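Local atomic coordinates of putative type VI secretion protein (Escherichia coli, PDB entry 6SKI), a protein that acts as a phospholipase effector of the type VI secretion system, loaded onto the VgrG spike and probably delivered as an antibacterial toxin. Residues S296-M300 / W301-A305. Residues are numbered along the deposited sequence; the frame is centred on the assembly and turned at random.
Sequences SIKGM and WPELA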
loop_
_atom_site.group_PDB
_atom_site.type_symbol
_atom_site.label_atom_id
_atom_site.label_comp_id
_atom_site.label_asym_id
_atom_site.label_seq_id
_atom_site.Cartn_x
_atom_site.Cartn_y
_atom_site.Cartn_z
ATOM N N SER A 296 12.164 7.780 -1.482
ATOM C CA SER A 296 13.094 6.953 -2.230
ATOM C C SER A 296 14.135 6.329 -1.312
ATOM O O SER A 296 14.550 6.917 -0.312
ATOM C CB SER A 296 13.788 7.768 -3.319
ATOM O OG SER A 296 14.950 7.112 -3.784
ATOM N N ILE A 297 14.547 5.119 -1.671
ATOM C CA ILE A 297 15.614 4.406 -0.992
ATOM C C ILE A 297 16.855 4.315 -1.877
ATOM O O ILE A 297 17.721 3.476 -1.652
ATOM C CB ILE A 297 15.143 3.018 -0.529
ATOM C CG1 ILE A 297 14.943 2.092 -1.728
ATOM C CG2 ILE A 297 13.861 3.134 0.266
ATOM C CD1 ILE A 297 14.675 0.662 -1.356
ATOM N N LYS A 298 16.955 5.189 -2.874
ATOM C CA LYS A 298 18.073 5.166 -3.805
ATOM C C LYS A 298 19.344 5.615 -3.104
ATOM O O LYS A 298 19.342 6.607 -2.369
ATOM C CB LYS A 298 17.789 6.066 -5.005
ATOM C CG LYS A 298 18.750 5.869 -6.155
ATOM C CD LYS A 298 18.014 5.546 -7.436
ATOM C CE LYS A 298 18.912 4.810 -8.410
ATOM N NZ LYS A 298 19.354 3.500 -7.868
ATOM N N GLY A 299 20.431 4.878 -3.330
ATOM C CA GLY A 299 21.702 5.136 -2.709
ATOM C C GLY A 299 21.973 4.268 -1.498
ATOM O O GLY A 299 23.129 3.905 -1.251
ATOM N N MET A 300 20.933 3.919 -0.747
ATOM C CA MET A 300 21.056 3.061 0.421
ATOM C C MET A 300 20.692 1.614 0.116
ATOM O O MET A 300 21.398 0.695 0.538
ATOM C CB MET A 300 20.179 3.598 1.557
ATOM C CG MET A 300 20.232 5.107 1.710
ATOM S SD MET A 300 21.811 5.692 2.353
ATOM C CE MET A 300 21.868 7.345 1.663
ATOM N N TRP A 301 19.607 1.394 -0.609
ATOM C CA TRP A 301 19.131 0.068 -0.976
ATOM C C TRP A 301 18.861 0.023 -2.466
ATOM O O TRP A 301 18.734 1.065 -3.118
ATOM C CB TRP A 301 17.857 -0.274 -0.190
ATOM C CG TRP A 301 18.102 -0.512 1.257
ATOM C CD1 TRP A 301 17.873 0.359 2.275
ATOM C CD2 TRP A 301 18.629 -1.700 1.852
ATOM N NE1 TRP A 301 18.221 -0.213 3.472
ATOM C CE2 TRP A 301 18.690 -1.477 3.238
ATOM C CE3 TRP A 301 19.055 -2.930 1.348
ATOM C CZ2 TRP A 301 19.154 -2.439 4.126
ATOM C CZ3 TRP A 301 19.516 -3.882 2.229
ATOM C CH2 TRP A 301 19.564 -3.632 3.602
ATOM N N PRO A 302 18.785 -1.173 -3.050
ATOM C CA PRO A 302 18.500 -1.280 -4.485
ATOM C C PRO A 302 17.130 -0.719 -4.834
ATOM O O PRO A 302 16.115 -1.091 -4.246
ATOM C CB PRO A 302 18.580 -2.788 -4.737
ATOM C CG PRO A 302 19.584 -3.225 -3.734
ATOM C CD PRO A 302 19.136 -2.494 -2.502
ATOM N N GLU A 303 17.114 0.187 -5.806
ATOM C CA GLU A 303 15.894 0.858 -6.233
ATOM C C GLU A 303 15.858 0.870 -7.749
ATOM O O GLU A 303 16.816 1.314 -8.388
ATOM C CB GLU A 303 15.825 2.286 -5.694
ATOM C CG GLU A 303 14.654 3.074 -6.231
ATOM C CD GLU A 303 14.266 4.222 -5.335
ATOM O OE1 GLU A 303 14.166 4.011 -4.114
ATOM O OE2 GLU A 303 14.059 5.339 -5.849
ATOM N N LEU A 304 14.765 0.387 -8.323
ATOM C CA LEU A 304 14.577 0.378 -9.765
ATOM C C LEU A 304 13.515 1.395 -10.143
ATOM O O LEU A 304 12.371 1.299 -9.697
ATOM C CB LEU A 304 14.171 -1.010 -10.257
ATOM C CG LEU A 304 13.966 -1.134 -11.764
ATOM C CD1 LEU A 304 15.258 -0.891 -12.499
ATOM C CD2 LEU A 304 13.414 -2.497 -12.098
ATOM N N ALA A 305 13.895 2.363 -10.968
ATOM C CA ALA A 305 12.942 3.292 -11.545
ATOM C C ALA A 305 12.418 2.699 -12.843
ATOM O O ALA A 305 13.196 2.403 -13.755
ATOM C CB ALA A 305 13.591 4.651 -11.798
#
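Glu303 reaches back over the turn that precedes it and holds two successive residues with its carboxylate. The amide N of Ile297 donates to Glu303 OE1 at 2.7 Å, and Ser296 OG donates to Glu303 OE2 at 2.9 Å; both donors come on the syn sides, the hydroxyl tilted 32° from the carboxylate plane. With CG anti to the backbone N (chi1 174°) and the chain extended beyond it, glutamate has the length to span the loop, where its buried, probably charged end finds these donors and a weak hydrogen bond between OE2 and Thr283 OG1. The serine hydroxyl also accepts from Lys298 N at 2.9 Å, closing an ST turn; a small residue that both gives and takes a bond suits this place.

The backbone closes the loop through Trp301 N and Ile297 O, 3.0 Å apart and nearly straight at 167°. Gly299 serves the bend with a positive phi, which glycine adopts readily because it has no CB to meet the carbonyl O of Lys298. Lys298 NZ curls round to the carbonyl O of Glu303, a weak bond.

Apolar contact is made where Ile297 CD1 meets Trp301 CB at 3.5 Å, and both side chains lean on Val279. The indole NE1 donates a hydrogen bond to Leu271 O. The ST turn and the alpha-turn from Ile297 to Trp301 shape the loop between strand 294-296 and strand 303-306, which runs parallel to strand 278-284 in the central sheet of an alpha/beta-hydrolase-like catalytic domain.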